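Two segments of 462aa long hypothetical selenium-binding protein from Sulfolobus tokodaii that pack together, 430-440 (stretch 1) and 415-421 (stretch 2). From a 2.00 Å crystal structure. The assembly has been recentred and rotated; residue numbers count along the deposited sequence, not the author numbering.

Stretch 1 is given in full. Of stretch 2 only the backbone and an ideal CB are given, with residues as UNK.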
# COMPACT_ATOMS: atom_id res chain seq x y z
N GLU A 430 9.65 -8.29 -16.90
CA GLU A 430 10.39 -7.38 -17.79
C GLU A 430 9.89 -5.95 -17.63
O GLU A 430 8.72 -5.72 -17.31
CB GLU A 430 10.20 -7.78 -19.26
CG GLU A 430 10.78 -9.14 -19.67
CD GLU A 430 12.29 -9.18 -19.58
OE1 GLU A 430 12.94 -8.15 -19.84
OE2 GLU A 430 12.83 -10.27 -19.28
N ILE A 431 10.78 -4.99 -17.86
CA ILE A 431 10.41 -3.58 -17.77
C ILE A 431 9.84 -3.18 -19.12
O ILE A 431 10.45 -3.42 -20.16
CB ILE A 431 11.64 -2.68 -17.51
CG1 ILE A 431 12.32 -3.08 -16.20
CG2 ILE A 431 11.22 -1.23 -17.45
CD1 ILE A 431 13.70 -2.45 -16.02
N ASP A 432 8.66 -2.57 -19.13
CA ASP A 432 8.09 -2.14 -20.40
C ASP A 432 8.92 -0.92 -20.80
O ASP A 432 9.03 0.03 -20.04
CB ASP A 432 6.63 -1.73 -20.25
CG ASP A 432 5.95 -1.54 -21.59
OD1 ASP A 432 5.53 -2.54 -22.19
OD2 ASP A 432 5.85 -0.38 -22.05
N LYS A 433 9.51 -0.97 -21.99
CA LYS A 433 10.35 0.12 -22.47
C LYS A 433 9.55 1.36 -22.87
O LYS A 433 9.95 2.49 -22.57
CB LYS A 433 11.18 -0.36 -23.67
CG LYS A 433 12.12 0.69 -24.25
CD LYS A 433 12.53 0.34 -25.67
CE LYS A 433 13.44 1.40 -26.27
NZ LYS A 433 12.81 2.75 -26.29
N GLU A 434 8.42 1.15 -23.54
CA GLU A 434 7.59 2.25 -24.02
C GLU A 434 6.86 3.08 -22.97
O GLU A 434 6.81 4.31 -23.07
CB GLU A 434 6.56 1.71 -25.02
CG GLU A 434 7.12 0.65 -25.97
CD GLU A 434 7.10 -0.75 -25.37
OE1 GLU A 434 5.99 -1.33 -25.24
OE2 GLU A 434 8.18 -1.27 -25.02
N PHE A 435 6.29 2.43 -21.96
CA PHE A 435 5.54 3.14 -20.92
C PHE A 435 6.38 3.87 -19.88
O PHE A 435 7.35 3.32 -19.35
CB PHE A 435 4.59 2.16 -20.21
CG PHE A 435 3.65 2.83 -19.24
CD1 PHE A 435 4.05 3.12 -17.94
CD2 PHE A 435 2.37 3.20 -19.64
CE1 PHE A 435 3.19 3.77 -17.05
CE2 PHE A 435 1.50 3.85 -18.77
CZ PHE A 435 1.91 4.14 -17.47
N PHE A 436 6.00 5.11 -19.58
CA PHE A 436 6.71 5.90 -18.57
C PHE A 436 6.01 7.20 -18.26
O PHE A 436 5.58 7.93 -19.16
CB PHE A 436 8.14 6.21 -19.00
CG PHE A 436 9.01 6.74 -17.88
CD1 PHE A 436 9.29 8.10 -17.77
CD2 PHE A 436 9.50 5.87 -16.92
CE1 PHE A 436 10.05 8.58 -16.71
CE2 PHE A 436 10.27 6.34 -15.86
CZ PHE A 436 10.55 7.69 -15.75
N VAL A 437 5.87 7.49 -16.97
CA VAL A 437 5.28 8.73 -16.53
C VAL A 437 6.30 9.37 -15.61
O VAL A 437 6.80 8.73 -14.67
CB VAL A 437 3.97 8.51 -15.75
CG1 VAL A 437 3.36 9.85 -15.38
CG2 VAL A 437 3.00 7.69 -16.58
N ASP A 438 6.63 10.62 -15.90
CA ASP A 438 7.56 11.39 -15.11
C ASP A 438 6.67 12.47 -14.48
O ASP A 438 6.06 13.26 -15.19
CB ASP A 438 8.64 11.99 -16.02
CG ASP A 438 9.19 13.29 -15.50
OD1 ASP A 438 9.32 13.46 -14.26
OD2 ASP A 438 9.52 14.16 -16.34
N PHE A 439 6.59 12.48 -13.16
CA PHE A 439 5.73 13.44 -12.47
C PHE A 439 6.40 14.78 -12.16
O PHE A 439 5.88 15.57 -11.37
CB PHE A 439 5.19 12.79 -11.19
CG PHE A 439 4.26 11.64 -11.46
CD1 PHE A 439 2.94 11.87 -11.83
CD2 PHE A 439 4.71 10.32 -11.37
CE1 PHE A 439 2.08 10.80 -12.12
CE2 PHE A 439 3.85 9.26 -11.65
CZ PHE A 439 2.53 9.50 -12.02
N GLY A 440 7.54 15.04 -12.81
CA GLY A 440 8.24 16.30 -12.60
C GLY A 440 8.85 16.43 -11.22
O GLY A 440 9.72 15.64 -10.86
N UNK A 415 12.23 12.42 -7.19
CA UNK A 415 11.23 12.93 -8.12
C UNK A 415 10.41 11.73 -8.58
O UNK A 415 10.96 10.67 -8.92
CB UNK A 415 11.87 13.67 -9.30
N UNK A 416 9.09 11.90 -8.59
CA UNK A 416 8.21 10.80 -8.96
C UNK A 416 8.14 10.32 -10.39
O UNK A 416 8.25 11.10 -11.35
CB UNK A 416 6.79 11.19 -8.56
N UNK A 417 7.97 9.01 -10.52
CA UNK A 417 7.80 8.36 -11.81
C UNK A 417 6.88 7.17 -11.63
O UNK A 417 6.56 6.77 -10.50
CB UNK A 417 9.14 7.93 -12.40
N UNK A 418 6.43 6.62 -12.75
CA UNK A 418 5.61 5.43 -12.72
C UNK A 418 6.11 4.56 -13.85
O UNK A 418 6.15 4.98 -15.01
CB UNK A 418 4.12 5.75 -12.85
N UNK A 419 6.50 3.35 -13.49
CA UNK A 419 7.03 2.40 -14.44
C UNK A 419 6.08 1.23 -14.60
O UNK A 419 5.37 0.87 -13.66
CB UNK A 419 8.41 1.91 -14.00
N UNK A 420 6.05 0.66 -15.80
CA UNK A 420 5.21 -0.50 -16.05
C UNK A 420 6.09 -1.71 -16.32
O UNK A 420 7.08 -1.62 -17.05
CB UNK A 420 4.26 -0.25 -17.22
N UNK A 421 5.74 -2.82 -15.70
CA UNK A 421 6.47 -4.07 -15.87
C UNK A 421 5.51 -5.05 -16.53
O UNK A 421 4.31 -5.00 -16.30
CB UNK A 421 7.00 -4.61 -14.54

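The two stretches run antiparallel where 435-438 meets 417-421. Stretch 1 turns a corner at Lys433 and Glu434, so its earlier strand crosses position 421 at a different angle.

Position 415 lies outside the strand. Its CB points sideways, 3.3 Å from Gly440 O, and stretch 1 sets little limit beyond it. Many side chains would suit, polar ones included. The residue is Lys415, and its extended chain leads away from stretch 1.

Position 416 points its CB toward stretch 1. An ideal CB would sit 3.5 Å from Phe439 CB, which is tight. Phi and psi of -71° and 144° do not require glycine, but the space favours a very small residue. It is Gly416. Its O accepts a hydrogen bond from Phe439 N at 2.8 Å.

Position 417 shares a sheet face with Phe436 and Asp438. The ideal CB is 3.6 Å from Phe436 CZ, and space opens beyond. An apolar or aromatic side chain would suit. Trp417 is found, with chi1 p. Its CB packs against Phe436 CZ at 3.6 Å, while the indole leads away from stretch 1. Its CA makes a CA-H...O contact with Val437 O at 3.1 Å.

Position 418 lies on the same face as Val437. Phe435, Val437 and Phe439 offer an apolar surface, with no side-chain charge to answer. Leucine, isoleucine or methionine would fit this setting. Met418 is deposited. Its CE lies 4.0 Å from both Phe435 CZ and Val437 CG2, and its CB meets the ring edge of Phe439 at CE2, 3.8 Å away. The backbone pairs both ways with Val437: Met418 N to Val437 O at 2.9 Å, and Val437 N to Met418 O at 3.2 Å.

Position 419 turns to the face with Ile431 and Phe436. Both are apolar, and a branched aliphatic suits. In Val419, CG2 is 3.8 Å from Phe436 CE2, at the ring edge, and CG1 is 4.2 Å from Ile431 CG2.

Position 420 points toward stretch 1. Its ideal CB is 3.4 Å from Phe435 CD1, and Asp432 supplies a carboxylate. A long side chain, apolar near its base and perhaps basic at its tip, would suit. Lys420 has NZ 4.6 Å from Asp432 OD1, beyond a salt bridge; NZ is hydrogen-bonded elsewhere in the structure. Asp432 N donates to Lys420 O at 2.8 Å.

Position 421 pairs with Ile431 on the same face. An aliphatic side chain would suit. Leu421 places CD2 3.8 Å from Ile431 CG1.

Stretch 2 (415-421) KGWMVKL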
# COMPACT_ATOMS: atom_id res chain seq x y z
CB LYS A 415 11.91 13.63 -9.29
CG LYS A 415 12.63 14.91 -8.86
CD LYS A 415 13.42 15.53 -9.99
CE LYS A 415 14.18 16.76 -9.49
NZ LYS A 415 15.04 17.34 -10.56
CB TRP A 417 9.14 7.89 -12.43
CG TRP A 417 10.16 7.19 -11.53
CD1 TRP A 417 11.35 7.71 -11.08
CD2 TRP A 417 10.13 5.83 -11.05
NE1 TRP A 417 12.05 6.77 -10.37
CE2 TRP A 417 11.33 5.61 -10.34
CE3 TRP A 417 9.20 4.78 -11.16
CZ2 TRP A 417 11.63 4.38 -9.73
CZ3 TRP A 417 9.50 3.55 -10.56
CH2 TRP A 417 10.71 3.36 -9.86
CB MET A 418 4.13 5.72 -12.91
CG MET A 418 3.32 4.42 -12.98
SD MET A 418 1.59 4.54 -12.57
CE MET A 418 1.04 5.56 -13.87
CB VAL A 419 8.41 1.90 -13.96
CG1 VAL A 419 8.74 0.55 -14.58
CG2 VAL A 419 9.48 2.92 -14.30
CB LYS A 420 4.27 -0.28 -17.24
CG LYS A 420 3.42 -1.52 -17.52
CD LYS A 420 2.23 -1.27 -18.44
CE LYS A 420 2.59 -1.30 -19.92
NZ LYS A 420 1.36 -1.36 -20.77
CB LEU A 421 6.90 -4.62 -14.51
CG LEU A 421 7.71 -3.72 -13.58
CD1 LEU A 421 8.05 -4.49 -12.31
CD2 LEU A 421 8.99 -3.28 -14.28
O HOH W 1 11.03 11.27 -12.31
O HOH W 2 8.01 1.50 -17.88
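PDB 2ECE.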